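Long-range contact in Lmo0741 protein (Listeria monocytogenes, PDB 4R1H), which probably binds DNA through a winged helix-turn-helix domain and regulates transcription as a member of the GntR family: residues K14-Y19 against Q53-E58. Residues are numbered along the deposited sequence; the frame is centred on the assembly and turned at random.
Sequences KQIVHY and QRAYAE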
ATOM      1  N   LYS A  14      11.385   7.310   8.304  1.00 31.14           N
ATOM      2  CA  LYS A  14      10.450   6.214   8.571  1.00 32.63           C
ATOM      3  C   LYS A  14      10.715   5.080   7.567  1.00 34.92           C
ATOM      4  O   LYS A  14      10.498   3.927   7.885  1.00 31.82           O
ATOM      5  CB  LYS A  14       9.010   6.676   8.438  1.00 35.15           C
ATOM      6  CG  LYS A  14       8.546   7.512   9.613  1.00 38.88           C
ATOM      7  CD  LYS A  14       8.312   6.663  10.867  1.00 46.26           C
ATOM      8  CE  LYS A  14       7.267   7.349  11.769  1.00 55.21           C
ATOM      9  NZ  LYS A  14       7.261   6.800  13.160  1.00 57.23           N
ATOM     10  N   GLN A  15      11.139   5.417   6.348  1.00 34.71           N
ATOM     11  CA  GLN A  15      11.502   4.396   5.387  1.00 34.74           C
ATOM     12  C   GLN A  15      12.755   3.608   5.778  1.00 36.65           C
ATOM     13  O   GLN A  15      12.861   2.376   5.519  1.00 31.75           O
ATOM     14  CB  GLN A  15      11.682   4.970   3.996  1.00 37.79           C
ATOM     15  CG  GLN A  15      10.377   5.513   3.482  1.00 41.85           C
ATOM     16  CD  GLN A  15      10.528   6.159   2.134  1.00 46.49           C
ATOM     17  OE1 GLN A  15      10.715   5.455   1.144  1.00 46.30           O
ATOM     18  NE2 GLN A  15      10.430   7.509   2.075  1.00 47.92           N
ATOM     19  N   ILE A  16      13.678   4.302   6.409  1.00 32.11           N
ATOM     20  CA  ILE A  16      14.866   3.681   6.929  0.70 33.55           C
ATOM     21  C   ILE A  16      14.484   2.804   8.107  1.00 31.24           C
ATOM     22  O   ILE A  16      15.046   1.711   8.258  1.00 32.51           O
ATOM     23  CB  ILE A  16      15.954   4.687   7.366  0.70 35.98           C
ATOM     24  CG1 ILE A  16      16.349   5.678   6.236  0.70 40.78           C
ATOM     25  CG2 ILE A  16      17.200   3.951   7.883  0.70 37.15           C
ATOM     26  CD1 ILE A  16      17.295   5.151   5.177  0.70 42.20           C
ATOM     27  N   VAL A  17      13.597   3.289   8.986  1.00 29.79           N
ATOM     28  CA  VAL A  17      13.117   2.419  10.046  1.00 29.31           C
ATOM     29  C   VAL A  17      12.562   1.115   9.437  1.00 30.19           C
ATOM     30  O   VAL A  17      12.865   0.017   9.929  1.00 26.08           O
ATOM     31  CB  VAL A  17      12.091   3.118  10.904  1.00 28.07           C
ATOM     32  CG1 VAL A  17      11.433   2.183  11.870  1.00 30.78           C
ATOM     33  CG2 VAL A  17      12.806   4.228  11.688  1.00 28.07           C
ATOM     34  N   HIS A  18      11.784   1.241   8.368  1.00 27.85           N
ATOM     35  CA  HIS A  18      11.155   0.015   7.770  1.00 29.98           C
ATOM     36  C   HIS A  18      12.178  -0.903   7.160  1.00 29.07           C
ATOM     37  O   HIS A  18      12.060  -2.120   7.323  1.00 29.35           O
ATOM     38  CB  HIS A  18      10.117   0.354   6.690  1.00 34.33           C
ATOM     39  CG  HIS A  18       9.388  -0.855   6.207  1.00 34.22           C
ATOM     40  ND1 HIS A  18       8.483  -1.518   7.004  1.00 34.77           N
ATOM     41  CD2 HIS A  18       9.435  -1.532   5.034  1.00 38.17           C
ATOM     42  CE1 HIS A  18       7.982  -2.548   6.331  1.00 37.74           C
ATOM     43  NE2 HIS A  18       8.539  -2.566   5.133  1.00 37.03           N
ATOM     44  N   TYR A  19      13.195  -0.355   6.512  1.00 28.91           N
ATOM     45  CA  TYR A  19      14.288  -1.109   5.961  1.00 30.40           C
ATOM     46  C   TYR A  19      15.002  -1.917   7.033  1.00 29.18           C
ATOM     47  O   TYR A  19      15.216  -3.103   6.867  1.00 29.01           O
ATOM     48  CB  TYR A  19      15.278  -0.166   5.289  1.00 35.50           C
ATOM     49  CG  TYR A  19      16.575  -0.807   4.896  1.00 41.37           C
ATOM     50  CD1 TYR A  19      16.721  -1.430   3.643  1.00 44.88           C
ATOM     51  CD2 TYR A  19      17.671  -0.798   5.759  1.00 43.15           C
ATOM     52  CE1 TYR A  19      17.911  -2.021   3.293  1.00 46.81           C
ATOM     53  CE2 TYR A  19      18.867  -1.405   5.419  1.00 46.40           C
ATOM     54  CZ  TYR A  19      18.978  -2.013   4.178  1.00 50.87           C
ATOM     55  OH  TYR A  19      20.194  -2.594   3.842  1.00 56.13           O
ATOM     56  N   GLN A  53      20.359   8.831  12.140  1.00 31.44           N
ATOM     57  CA  GLN A  53      20.325   9.129  13.549  1.00 30.81           C
ATOM     58  C   GLN A  53      18.909   9.119  13.997  1.00 30.69           C
ATOM     59  O   GLN A  53      18.626   8.589  15.080  1.00 31.20           O
ATOM     60  CB  GLN A  53      20.870  10.546  13.843  1.00 34.11           C
ATOM     61  CG  GLN A  53      22.352  10.621  13.936  1.00 37.75           C
ATOM     62  CD  GLN A  53      22.854  12.054  14.060  1.00 41.50           C
ATOM     63  OE1 GLN A  53      22.130  12.995  13.835  1.00 39.68           O
ATOM     64  NE2 GLN A  53      24.119  12.203  14.386  1.00 50.47           N
ATOM     65  N   ARG A  54      17.993   9.715  13.207  1.00 30.27           N
ATOM     66  CA  ARG A  54      16.602   9.803  13.667  1.00 30.16           C
ATOM     67  C   ARG A  54      15.984   8.403  13.676  1.00 30.11           C
ATOM     68  O   ARG A  54      15.232   8.052  14.633  1.00 31.13           O
ATOM     69  CB  ARG A  54      15.680  10.732  12.847  1.00 33.29           C
ATOM     70  CG  ARG A  54      14.389  10.947  13.624  1.00 36.37           C
ATOM     71  CD  ARG A  54      13.435  11.908  13.067  1.00 37.77           C
ATOM     72  NE  ARG A  54      12.286  12.145  13.968  1.00 40.43           N
ATOM     73  CZ  ARG A  54      11.421  13.173  13.827  1.00 45.30           C
ATOM     74  NH1 ARG A  54      11.485  14.047  12.802  1.00 40.41           N
ATOM     75  NH2 ARG A  54      10.438  13.330  14.709  1.00 50.26           N
ATOM     76  N   ALA A  55      16.305   7.621  12.652  1.00 27.81           N
ATOM     77  CA  ALA A  55      15.774   6.235  12.548  1.00 29.06           C
ATOM     78  C   ALA A  55      16.288   5.366  13.738  1.00 27.27           C
ATOM     79  O   ALA A  55      15.497   4.675  14.399  1.00 28.67           O
ATOM     80  CB  ALA A  55      16.216   5.598  11.244  1.00 29.16           C
ATOM     81  N   TYR A  56      17.590   5.463  14.020  1.00 27.59           N
ATOM     82  CA  TYR A  56      18.178   4.774  15.175  1.00 25.23           C
ATOM     83  C   TYR A  56      17.535   5.234  16.486  1.00 28.37           C
ATOM     84  O   TYR A  56      17.222   4.412  17.341  1.00 26.83           O
ATOM     85  CB  TYR A  56      19.681   4.922  15.173  1.00 27.32           C
ATOM     86  CG  TYR A  56      20.423   3.997  14.249  1.00 29.91           C
ATOM     87  CD1 TYR A  56      19.758   3.132  13.385  1.00 30.67           C
ATOM     88  CD2 TYR A  56      21.822   3.917  14.293  1.00 35.27           C
ATOM     89  CE1 TYR A  56      20.474   2.209  12.616  1.00 31.08           C
ATOM     90  CE2 TYR A  56      22.543   3.010  13.545  1.00 35.67           C
ATOM     91  CZ  TYR A  56      21.869   2.136  12.698  1.00 32.37           C
ATOM     92  OH  TYR A  56      22.613   1.251  11.940  1.00 32.60           O
ATOM     93  N   ALA A  57      17.269   6.537  16.655  1.00 29.00           N
ATOM     94  CA  ALA A  57      16.528   6.998  17.824  1.00 28.65           C
ATOM     95  C   ALA A  57      15.173   6.390  18.013  1.00 30.72           C
ATOM     96  O   ALA A  57      14.825   5.971  19.114  1.00 30.00           O
ATOM     97  CB  ALA A  57      16.392   8.529  17.836  1.00 32.63           C
ATOM     98  N   GLU A  58      14.401   6.282  16.938  1.00 28.09           N
ATOM     99  CA  GLU A  58      13.111   5.707  17.006  1.00 29.79           C
ATOM    100  C   GLU A  58      13.228   4.206  17.357  1.00 25.86           C
ATOM    101  O   GLU A  58      12.485   3.709  18.207  1.00 28.73           O
ATOM    102  CB  GLU A  58      12.342   5.887  15.696  1.00 29.14           C
ATOM    103  CG  GLU A  58      10.978   5.213  15.758  1.00 33.33           C
ATOM    104  CD  GLU A  58      10.072   5.562  14.613  1.00 35.24           C
ATOM    105  OE1 GLU A  58       9.904   6.793  14.416  1.00 40.74           O
ATOM    106  OE2 GLU A  58       9.508   4.606  14.032  1.00 37.87           O
TER
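In the winged helix-turn-helix domain of this GntR-family protein, V17 and I16 of helix 12-25 pack on A55 of helix 49-61, and K14 pairs with E58 at the margin of the same interface. Helix 49-61 holds the place of the recognition helix in this fold, so the contact joins the first helix of the domain to the probable DNA-reading one. The two segments cross at -58°, their axes 8.6 Å apart at closest approach; the CA atoms of V17 and A55 are the nearest across them, 5.3 Å apart. Alanine suits this place because its single methyl lets the backbones come close: V17 CG2 lies 3.7 Å from A55 CB and equally near A55 CA. Buried I16 adds its CG2 branch, 3.9 Å from A55 CB, and also packs on L45 of helix 38-45 and on V47. Valine, branched at CB, serves two neighbours: its other methyl, CG1, is anti to the backbone N (chi1 171°) and meets E58 OE2 at 3.8 Å, an apolar flank for the carboxylate. Long side chains of opposite charge suit the more exposed edge. E58 reaches across with an extended chain that also touches Y13, whereas K14 starts out pointing away from helix 49-61; a bend at chi2 turns CD toward E58, and the remaining chain carries NZ on to the carboxylate. Their side chains cross at about a right angle in one salt bridge. Its weak hydrogen bond runs from K14 NZ to E58 OE2, 3.3 Å; the shorter, K14 NZ to E58 OE1 at 2.9 Å, arrives on the syn side, 21° out of the carboxylate plane.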